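Local atomic coordinates of ParB-C (Sulfolobus sp. NOB8H2, PDB entry 4RS7), a protein that probably binds DNA through a histone-like helical dimer, as part of the archaeal plasmid pNOB8 DNA segregation machinery. Residues A[1-6]-A[26-31]. Numbering follows the deposited sequence.
Sequences ADLESL and DAEKVY
Leu6 and Tyr31 bring the backbones nearest, CA to CA 5.9 Å, where the 2-6 segment of helix 2-9 meets the 26-31 segment of the long helix 24-50 with axes 9.6 Å apart and inclined at 71°. The first torsion of Tyr31 sends CG anti to the backbone N, and the ring lies against the first turn of the N-terminal helix. There Asp2 lies over one ring face: its CB sits 3.8 Å from the ring centroid and 16° off the normal, a CH-pi contact displaced toward the rim. The carboxylate stacks on the ring with its plane only 26° from the ring plane, and OD1 of Asp2 comes 3.0 Å from OH of Tyr31. Leu6 CB approaches the same ring at its edge. Leu6 CD2 packs against Ala27 O at 3.3 Å, Val30 CG1 at 4.0 Å, and the backbone N and CB of Tyr31, while Leu3 CD2 rests 4.0 Å from Ala27 CB. Leu6 also packs on Trp34. Val30, which Leu6 touches, meets Met73 of the second subunit, so this part of the contact lies near the dimer interface. Arg35 NE is hydrogen-bonded to Tyr31 OH, the strongest polar partner of that phenol oxygen. Two features thus join the N-terminal helix to the long helix of the histone-like fold: leucine methyls on Ala27 and Val30, and the Asp2 side chain laid over the Tyr31 face.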
ATOM      1  N   ALA A   1     -12.444  -6.000  22.581  1.00 50.37           N
ATOM      2  CA  ALA A   1     -12.048  -4.635  22.249  1.00 54.61           C
ATOM      3  C   ALA A   1     -11.924  -4.441  20.739  1.00 43.59           C
ATOM      4  O   ALA A   1     -11.552  -3.366  20.268  1.00 41.59           O
ATOM      5  CB  ALA A   1     -10.737  -4.282  22.941  1.00 58.77           C
ATOM      6  N   ASP A   2     -12.244  -5.487  19.986  1.00 45.56           N
ATOM      7  CA  ASP A   2     -12.135  -5.440  18.535  1.00 34.70           C
ATOM      8  C   ASP A   2     -12.969  -4.318  17.927  1.00 32.07           C
ATOM      9  O   ASP A   2     -12.420  -3.345  17.414  1.00 28.35           O
ATOM     10  CB  ASP A   2     -12.526  -6.784  17.914  1.00 32.57           C
ATOM     11  CG  ASP A   2     -11.519  -7.878  18.209  1.00 45.64           C
ATOM     12  OD1 ASP A   2     -10.366  -7.546  18.558  1.00 49.45           O
ATOM     13  OD2 ASP A   2     -11.877  -9.069  18.089  1.00 54.16           O
ATOM     14  N   LEU A   3     -14.291  -4.456  17.987  1.00 22.50           N
ATOM     15  CA  LEU A   3     -15.181  -3.517  17.310  1.00 24.15           C
ATOM     16  C   LEU A   3     -14.941  -2.074  17.736  1.00 28.97           C
ATOM     17  O   LEU A   3     -15.099  -1.150  16.940  1.00 25.13           O
ATOM     18  CB  LEU A   3     -16.648  -3.904  17.513  1.00 27.25           C
ATOM     19  CG  LEU A   3     -17.043  -5.246  16.898  1.00 26.76           C
ATOM     20  CD1 LEU A   3     -18.539  -5.464  17.008  1.00 38.46           C
ATOM     21  CD2 LEU A   3     -16.601  -5.309  15.442  1.00 35.03           C
ATOM     22  N   GLU A   4     -14.556  -1.875  18.989  1.00 28.39           N
ATOM     23  CA  GLU A   4     -14.290  -0.526  19.462  1.00 27.86           C
ATOM     24  C   GLU A   4     -13.076   0.070  18.755  1.00 24.70           C
ATOM     25  O   GLU A   4     -13.065   1.254  18.422  1.00 22.01           O
ATOM     26  CB  GLU A   4     -14.102  -0.497  20.976  1.00 29.07           C
ATOM     27  CG  GLU A   4     -14.733   0.721  21.621  1.00 41.09           C
ATOM     28  CD  GLU A   4     -16.169   0.933  21.164  1.00 49.93           C
ATOM     29  OE1 GLU A   4     -16.940  -0.052  21.144  1.00 50.23           O
ATOM     30  OE2 GLU A   4     -16.525   2.079  20.813  1.00 51.73           O
ATOM     31  N   SER A   5     -12.055  -0.751  18.531  1.00 24.24           N
ATOM     32  CA  SER A   5     -10.867  -0.296  17.817  1.00 27.27           C
ATOM     33  C   SER A   5     -11.234   0.039  16.377  1.00 19.35           C
ATOM     34  O   SER A   5     -10.841   1.080  15.853  1.00 23.71           O
ATOM     35  CB  SER A   5      -9.772  -1.362  17.849  1.00 26.40           C
ATOM     36  OG  SER A   5      -9.257  -1.523  19.157  1.00 39.54           O
ATOM     37  N   LEU A   6     -12.001  -0.847  15.753  1.00 17.41           N
ATOM     38  CA  LEU A   6     -12.448  -0.647  14.380  1.00 21.93           C
ATOM     39  C   LEU A   6     -13.228   0.658  14.232  1.00 21.09           C
ATOM     40  O   LEU A   6     -12.988   1.434  13.306  1.00 20.06           O
ATOM     41  CB  LEU A   6     -13.309  -1.825  13.924  1.00 15.91           C
ATOM     42  CG  LEU A   6     -13.915  -1.681  12.527  1.00 22.37           C
ATOM     43  CD1 LEU A   6     -12.821  -1.739  11.465  1.00 21.07           C
ATOM     44  CD2 LEU A   6     -14.966  -2.751  12.279  1.00 20.59           C
ATOM     45  N   ASP A  26     -21.569  -8.218  10.553  1.00 31.31           N
ATOM     46  CA  ASP A  26     -20.987  -7.539   9.402  1.00 30.22           C
ATOM     47  C   ASP A  26     -19.727  -6.791   9.824  1.00 22.76           C
ATOM     48  O   ASP A  26     -18.683  -6.909   9.186  1.00 28.99           O
ATOM     49  CB  ASP A  26     -21.981  -6.545   8.791  1.00 33.37           C
ATOM     50  CG  ASP A  26     -23.062  -7.219   7.964  1.00 38.07           C
ATOM     51  OD1 ASP A  26     -22.842  -8.358   7.503  1.00 35.55           O
ATOM     52  OD2 ASP A  26     -24.130  -6.596   7.765  1.00 37.98           O
ATOM     53  N   ALA A  27     -19.837  -6.015  10.899  1.00 23.67           N
ATOM     54  CA  ALA A  27     -18.715  -5.223  11.396  1.00 23.86           C
ATOM     55  C   ALA A  27     -17.550  -6.111  11.829  1.00 29.22           C
ATOM     56  O   ALA A  27     -16.386  -5.716  11.718  1.00 21.30           O
ATOM     57  CB  ALA A  27     -19.162  -4.326  12.546  1.00 22.26           C
ATOM     58  N   GLU A  28     -17.872  -7.304  12.324  1.00 26.19           N
ATOM     59  CA  GLU A  28     -16.860  -8.270  12.747  1.00 27.92           C
ATOM     60  C   GLU A  28     -16.019  -8.734  11.564  1.00 25.23           C
ATOM     61  O   GLU A  28     -14.809  -8.928  11.688  1.00 25.04           O
ATOM     62  CB  GLU A  28     -17.511  -9.475  13.436  1.00 28.83           C
ATOM     63  CG  GLU A  28     -18.181  -9.141  14.761  1.00 40.52           C
ATOM     64  CD  GLU A  28     -18.770 -10.358  15.454  1.00 40.41           C
ATOM     65  OE1 GLU A  28     -18.814 -11.443  14.837  1.00 37.00           O
ATOM     66  OE2 GLU A  28     -19.186 -10.225  16.623  1.00 57.11           O
ATOM     67  N   LYS A  29     -16.673  -8.918  10.423  1.00 22.82           N
ATOM     68  CA  LYS A  29     -15.987  -9.274   9.187  1.00 20.33           C
ATOM     69  C   LYS A  29     -15.066  -8.142   8.748  1.00 24.78           C
ATOM     70  O   LYS A  29     -13.921  -8.373   8.367  1.00 20.23           O
ATOM     71  CB  LYS A  29     -17.002  -9.568   8.082  1.00 30.92           C
ATOM     72  CG  LYS A  29     -17.864 -10.798   8.325  1.00 40.90           C
ATOM     73  CD  LYS A  29     -19.105 -10.773   7.441  1.00 48.54           C
ATOM     74  CE  LYS A  29     -19.785 -12.131   7.384  1.00 52.69           C
ATOM     75  NZ  LYS A  29     -18.991 -13.109   6.588  1.00 51.28           N
ATOM     76  N   VAL A  30     -15.580  -6.916   8.806  1.00 22.50           N
ATOM     77  CA  VAL A  30     -14.816  -5.730   8.427  1.00 21.11           C
ATOM     78  C   VAL A  30     -13.564  -5.587   9.288  1.00 18.37           C
ATOM     79  O   VAL A  30     -12.495  -5.240   8.789  1.00 18.99           O
ATOM     80  CB  VAL A  30     -15.675  -4.455   8.544  1.00 20.48           C
ATOM     81  CG1 VAL A  30     -14.840  -3.210   8.279  1.00 15.54           C
ATOM     82  CG2 VAL A  30     -16.864  -4.527   7.590  1.00 17.66           C
ATOM     83  N   TYR A  31     -13.699  -5.856  10.584  1.00 17.65           N
ATOM     84  CA  TYR A  31     -12.553  -5.836  11.485  1.00 18.96           C
ATOM     85  C   TYR A  31     -11.432  -6.730  10.967  1.00 15.67           C
ATOM     86  O   TYR A  31     -10.280  -6.311  10.871  1.00 21.23           O
ATOM     87  CB  TYR A  31     -12.953  -6.300  12.886  1.00 25.40           C
ATOM     88  CG  TYR A  31     -11.768  -6.489  13.804  1.00 20.35           C
ATOM     89  CD1 TYR A  31     -11.277  -5.431  14.555  1.00 25.16           C
ATOM     90  CD2 TYR A  31     -11.127  -7.718  13.905  1.00 22.79           C
ATOM     91  CE1 TYR A  31     -10.193  -5.590  15.388  1.00 25.09           C
ATOM     92  CE2 TYR A  31     -10.037  -7.887  14.739  1.00 27.05           C
ATOM     93  CZ  TYR A  31      -9.576  -6.816  15.478  1.00 26.24           C
ATOM     94  OH  TYR A  31      -8.490  -6.962  16.310  1.00 25.15           O
TER